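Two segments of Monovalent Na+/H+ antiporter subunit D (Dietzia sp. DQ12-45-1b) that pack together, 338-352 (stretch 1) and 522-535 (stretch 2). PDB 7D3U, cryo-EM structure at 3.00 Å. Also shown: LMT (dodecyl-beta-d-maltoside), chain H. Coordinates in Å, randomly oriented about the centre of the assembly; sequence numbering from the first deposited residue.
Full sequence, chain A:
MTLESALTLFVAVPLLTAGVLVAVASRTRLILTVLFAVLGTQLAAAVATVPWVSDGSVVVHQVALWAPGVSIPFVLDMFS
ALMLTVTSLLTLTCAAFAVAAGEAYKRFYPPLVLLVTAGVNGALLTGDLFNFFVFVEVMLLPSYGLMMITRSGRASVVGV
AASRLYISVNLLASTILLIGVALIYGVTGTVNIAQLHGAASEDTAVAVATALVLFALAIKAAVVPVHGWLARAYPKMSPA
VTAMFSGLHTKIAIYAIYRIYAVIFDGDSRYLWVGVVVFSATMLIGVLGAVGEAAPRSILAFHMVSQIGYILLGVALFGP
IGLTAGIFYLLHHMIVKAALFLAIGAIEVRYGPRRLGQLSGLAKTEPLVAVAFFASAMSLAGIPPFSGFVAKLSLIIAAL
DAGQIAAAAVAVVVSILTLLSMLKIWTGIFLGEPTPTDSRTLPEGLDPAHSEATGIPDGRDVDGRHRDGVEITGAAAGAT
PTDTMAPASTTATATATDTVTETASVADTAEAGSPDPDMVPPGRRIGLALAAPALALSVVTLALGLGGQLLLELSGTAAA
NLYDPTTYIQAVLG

Stretch 1 338-352: AALFLAIGAIEVRYG
Stretch 2 522-535: PGRRIGLALAAPAL

Two helices run nearly antiparallel here, with a loop completing the contact. Stretch 1 is helical from 338 to 350 and turns out at Tyr 351 and Gly 352, whose phi of 74° favours glycine. Stretch 2 arrives extended through Gly 523 and Arg 524, passes Arg 525 (phi/psi -87/-43) and Ile 526 (-81/105), and enters its helix at 528 with Gly 527 as N-cap. The axes cross at -160° and approach to 8.1 Å. Three CA-CA spacings set the register: Ala 339 to Ala 534 at 4.8 Å, Ala 346 to Leu 530 at 5.9 Å, and Arg 350 to Arg 525 at 6.2 Å. Together the stretches bury 673 Å².

Close backbone approach rests on alanine. Ala 534 points its CB toward stretch 1, 3.6 Å from Leu 342 CB and 4.0 Å from Ala 343 CB; the same methyl lies 3.5 Å from the carbonyl carbon, C, of Leu 342, so a small side chain sits directly against helix backbone. Ala 339 CB, directed sideways, comes within 4.1 Å of Ala 534 O. About two turns on from Ala 339, Ala 346 points toward stretch 2 and sets its CB 3.8 Å from Leu 530 O. Pro 533 has no backbone NH to give to the preceding turn, and the helix kinks at 533 and 534; its CB receives Leu 342 CD1 at 4.1 Å, with Leu 342 in the m,t rotamer.

Larger apolar side chains fill the wider part of the contact. Leu 530 points toward stretch 1 with chi1 at -94°, between wells, and chi2 t; its CD1 meets Val 349 CG1 at 3.7 Å, with Val 349 in t. Ile 526 starts sideways, but its m,t rotamer brings the end of the chain nearer: its CD1 lies 3.9 Å from Ile 347 CG1 and 4.1 Å from Tyr 351 CE1, at the edge of that ring, while its CG2 is 4.2 Å from Ala 346 CB. Ile 526 CD1 also lies 3.2 Å from Ala 346 O, so the end of this side chain packs on the backbone of the first helix as well as on its side chains.

The polar contacts gather where the first helix ends. Arg 525, m,t,t with chi4 at 178°, extends across this end and donates a hydrogen bond from NH1 to Arg 350 O, 3.1 Å away with an N-H...O angle of 148°, although the position of that oxygen is less certain. On the way, Arg 525 CD packs over a face of the Tyr 351 ring, 4.0 Å from its centroid and 19° off the normal, a CH-pi contact. Arginine suits this place because its methylenes can cover an aromatic ring while its guanidinium reaches a carbonyl. Tyr 351, chi1 m and chi2 88°, is buried, with OH hydrogen-bonded elsewhere in the structure. Arg 350, partly exposed and m,m,t, lays its aliphatic base along the loop, CG 3.7 Å from Ile 526 CG1, and Leu 530 CD1 covers one guanidinium face, 3.4 Å from Arg 350 NE.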

# COMPACT_ATOMS: atom_id res chain seq x y z
N ALA A 338 7.47 9.39 -3.36
CA ALA A 338 7.68 9.19 -4.79
C ALA A 338 9.13 9.49 -5.16
O ALA A 338 9.79 8.69 -5.84
CB ALA A 338 6.72 10.05 -5.59
N ALA A 339 9.65 10.64 -4.72
CA ALA A 339 11.03 11.00 -5.00
C ALA A 339 12.03 10.08 -4.32
O ALA A 339 13.21 10.09 -4.68
CB ALA A 339 11.30 12.44 -4.57
N LEU A 340 11.59 9.29 -3.34
CA LEU A 340 12.48 8.39 -2.63
C LEU A 340 12.49 7.00 -3.25
O LEU A 340 13.53 6.34 -3.28
CB LEU A 340 12.07 8.30 -1.16
CG LEU A 340 13.19 8.28 -0.12
CD1 LEU A 340 14.34 9.17 -0.56
CD2 LEU A 340 12.66 8.73 1.22
N PHE A 341 11.34 6.54 -3.75
CA PHE A 341 11.30 5.29 -4.49
C PHE A 341 11.87 5.43 -5.89
O PHE A 341 12.19 4.42 -6.53
CB PHE A 341 9.86 4.77 -4.58
CG PHE A 341 9.43 3.96 -3.39
CD1 PHE A 341 9.94 2.70 -3.18
CD2 PHE A 341 8.51 4.47 -2.50
CE1 PHE A 341 9.54 1.95 -2.09
CE2 PHE A 341 8.11 3.73 -1.41
CZ PHE A 341 8.62 2.47 -1.21
N LEU A 342 12.01 6.66 -6.39
CA LEU A 342 12.60 6.90 -7.70
C LEU A 342 14.11 7.05 -7.63
O LEU A 342 14.80 6.77 -8.62
CB LEU A 342 12.00 8.15 -8.34
CG LEU A 342 10.55 8.05 -8.83
CD1 LEU A 342 10.10 9.39 -9.38
CD2 LEU A 342 10.42 6.97 -9.87
N ALA A 343 14.65 7.49 -6.50
CA ALA A 343 16.09 7.56 -6.33
C ALA A 343 16.66 6.19 -5.98
O ALA A 343 17.64 5.75 -6.58
CB ALA A 343 16.45 8.59 -5.26
N ILE A 344 16.06 5.52 -5.00
CA ILE A 344 16.48 4.16 -4.68
C ILE A 344 16.09 3.21 -5.81
O ILE A 344 16.79 2.22 -6.07
CB ILE A 344 15.87 3.72 -3.34
CG1 ILE A 344 16.48 4.55 -2.20
CG2 ILE A 344 16.11 2.25 -3.08
CD1 ILE A 344 17.98 4.43 -2.11
N GLY A 345 14.99 3.50 -6.51
CA GLY A 345 14.61 2.67 -7.65
C GLY A 345 15.54 2.83 -8.83
O GLY A 345 15.72 1.88 -9.60
N ALA A 346 16.14 4.01 -9.00
CA ALA A 346 17.10 4.20 -10.07
C ALA A 346 18.41 3.48 -9.81
O ALA A 346 19.16 3.22 -10.75
CB ALA A 346 17.37 5.69 -10.28
N ILE A 347 18.69 3.15 -8.55
CA ILE A 347 19.87 2.35 -8.24
C ILE A 347 19.61 0.88 -8.50
O ILE A 347 20.45 0.18 -9.06
CB ILE A 347 20.30 2.60 -6.78
CG1 ILE A 347 20.78 4.04 -6.61
CG2 ILE A 347 21.38 1.62 -6.37
CD1 ILE A 347 21.07 4.40 -5.19
N GLU A 348 18.43 0.39 -8.11
CA GLU A 348 18.08 -1.00 -8.34
C GLU A 348 17.93 -1.33 -9.81
O GLU A 348 17.94 -2.51 -10.18
CB GLU A 348 16.79 -1.35 -7.60
CG GLU A 348 16.97 -1.58 -6.11
CD GLU A 348 15.79 -2.30 -5.49
OE1 GLU A 348 14.84 -2.62 -6.23
OE2 GLU A 348 15.82 -2.55 -4.27
N VAL A 349 17.80 -0.32 -10.67
CA VAL A 349 17.68 -0.58 -12.10
C VAL A 349 19.06 -0.79 -12.72
O VAL A 349 19.25 -1.69 -13.54
CB VAL A 349 16.91 0.56 -12.78
CG1 VAL A 349 17.21 0.59 -14.27
CG2 VAL A 349 15.42 0.40 -12.54
N ARG A 350 20.03 0.03 -12.33
CA ARG A 350 21.37 -0.08 -12.89
C ARG A 350 22.30 -0.96 -12.07
O ARG A 350 23.18 -1.61 -12.63
CB ARG A 350 22.00 1.31 -13.02
CG ARG A 350 21.36 2.18 -14.08
CD ARG A 350 20.99 1.38 -15.32
NE ARG A 350 20.59 2.24 -16.42
CZ ARG A 350 19.71 1.90 -17.35
NH1 ARG A 350 19.14 0.70 -17.32
NH2 ARG A 350 19.41 2.75 -18.32
N TYR A 351 22.13 -1.00 -10.75
CA TYR A 351 23.00 -1.77 -9.88
C TYR A 351 22.34 -3.03 -9.33
O TYR A 351 22.98 -3.77 -8.58
CB TYR A 351 23.50 -0.91 -8.72
CG TYR A 351 24.43 0.20 -9.14
CD1 TYR A 351 23.94 1.44 -9.53
CD2 TYR A 351 25.80 0.01 -9.14
CE1 TYR A 351 24.79 2.45 -9.91
CE2 TYR A 351 26.66 1.02 -9.52
CZ TYR A 351 26.15 2.24 -9.91
OH TYR A 351 27.00 3.25 -10.29
N GLY A 352 21.08 -3.29 -9.67
CA GLY A 352 20.40 -4.47 -9.22
C GLY A 352 20.01 -4.40 -7.75
O GLY A 352 20.59 -3.66 -6.96
N PRO A 522 34.39 1.22 -11.06
CA PRO A 522 33.39 2.22 -10.68
C PRO A 522 33.21 3.27 -11.76
O PRO A 522 34.18 3.81 -12.31
CB PRO A 522 33.96 2.82 -9.39
CG PRO A 522 34.90 1.78 -8.88
CD PRO A 522 35.49 1.14 -10.09
N GLY A 523 31.96 3.58 -12.07
CA GLY A 523 31.65 4.56 -13.08
C GLY A 523 30.25 5.11 -12.89
O GLY A 523 29.60 4.87 -11.88
N ARG A 524 29.80 5.85 -13.90
CA ARG A 524 28.49 6.49 -13.88
C ARG A 524 27.52 5.63 -14.69
O ARG A 524 27.48 5.72 -15.92
CB ARG A 524 28.57 7.90 -14.42
CG ARG A 524 27.28 8.69 -14.33
CD ARG A 524 27.53 10.16 -14.65
NE ARG A 524 26.39 11.00 -14.29
CZ ARG A 524 25.42 11.34 -15.13
NH1 ARG A 524 25.45 10.91 -16.38
NH2 ARG A 524 24.42 12.11 -14.72
N ARG A 525 26.74 4.80 -14.00
CA ARG A 525 25.77 3.94 -14.67
C ARG A 525 24.43 4.64 -14.88
O ARG A 525 23.84 4.52 -15.96
CB ARG A 525 25.54 2.67 -13.86
CG ARG A 525 26.75 1.75 -13.77
CD ARG A 525 26.33 0.38 -13.30
NE ARG A 525 27.44 -0.38 -12.75
CZ ARG A 525 27.33 -1.60 -12.23
NH1 ARG A 525 26.15 -2.20 -12.20
NH2 ARG A 525 28.40 -2.22 -11.76
N ILE A 526 23.95 5.37 -13.88
CA ILE A 526 22.63 5.99 -13.93
C ILE A 526 22.74 7.28 -14.73
O ILE A 526 23.27 8.28 -14.24
CB ILE A 526 22.07 6.25 -12.53
CG1 ILE A 526 22.02 4.95 -11.73
CG2 ILE A 526 20.71 6.89 -12.61
CD1 ILE A 526 21.70 5.15 -10.28
N GLY A 527 22.25 7.27 -15.96
CA GLY A 527 22.26 8.45 -16.80
C GLY A 527 21.32 9.52 -16.27
O GLY A 527 20.76 9.44 -15.18
N LEU A 528 21.15 10.56 -17.09
CA LEU A 528 20.31 11.68 -16.69
C LEU A 528 18.83 11.31 -16.73
O LEU A 528 18.04 11.78 -15.91
CB LEU A 528 20.58 12.88 -17.58
CG LEU A 528 19.79 14.15 -17.26
CD1 LEU A 528 19.96 14.53 -15.80
CD2 LEU A 528 20.21 15.29 -18.17
N ALA A 529 18.44 10.45 -17.68
CA ALA A 529 17.03 10.11 -17.84
C ALA A 529 16.49 9.29 -16.67
O ALA A 529 15.27 9.27 -16.46
CB ALA A 529 16.82 9.34 -19.14
N LEU A 530 17.36 8.62 -15.91
CA LEU A 530 16.91 7.83 -14.78
C LEU A 530 16.95 8.60 -13.47
O LEU A 530 16.10 8.37 -12.60
CB LEU A 530 17.76 6.57 -14.64
CG LEU A 530 17.22 5.32 -15.32
CD1 LEU A 530 18.11 4.12 -15.03
CD2 LEU A 530 15.80 5.05 -14.88
N ALA A 531 17.90 9.51 -13.30
CA ALA A 531 18.01 10.32 -12.10
C ALA A 531 17.27 11.64 -12.20
O ALA A 531 17.22 12.38 -11.21
CB ALA A 531 19.48 10.57 -11.76
N ALA A 532 16.70 11.96 -13.35
CA ALA A 532 15.97 13.21 -13.54
C ALA A 532 14.57 13.18 -12.92
O ALA A 532 14.16 14.17 -12.32
CB ALA A 532 15.89 13.56 -15.03
N PRO A 533 13.80 12.10 -13.06
CA PRO A 533 12.50 12.06 -12.37
C PRO A 533 12.63 12.07 -10.86
O PRO A 533 11.77 12.63 -10.17
CB PRO A 533 11.86 10.76 -12.87
CG PRO A 533 12.99 9.95 -13.38
CD PRO A 533 13.94 10.94 -13.96
N ALA A 534 13.68 11.46 -10.31
CA ALA A 534 13.90 11.50 -8.87
C ALA A 534 14.43 12.85 -8.41
O ALA A 534 14.30 13.18 -7.22
CB ALA A 534 14.86 10.40 -8.44
N LEU A 535 15.03 13.63 -9.30
CA LEU A 535 15.54 14.94 -8.95
C LEU A 535 14.48 16.03 -9.08
O LEU A 535 14.46 16.97 -8.28
CB LEU A 535 16.75 15.29 -9.83
CG LEU A 535 17.55 16.52 -9.41
CD1 LEU A 535 18.66 16.13 -8.46
CD2 LEU A 535 18.10 17.24 -10.62
C1 LMT H . 19.35 11.13 -22.28
C2 LMT H . 18.12 12.00 -22.32
C3 LMT H . 17.93 12.92 -21.16
C4 LMT H . 16.51 13.42 -21.21
C5 LMT H . 16.09 13.93 -19.87
C6 LMT H . 14.61 13.95 -19.73
C7 LMT H . 14.22 13.97 -18.28
C8 LMT H . 12.84 13.42 -18.15
C9 LMT H . 12.37 13.29 -16.74
C10 LMT H . 11.29 14.32 -16.53
C11 LMT H . 10.78 14.29 -15.13
C12 LMT H . 9.46 14.97 -15.01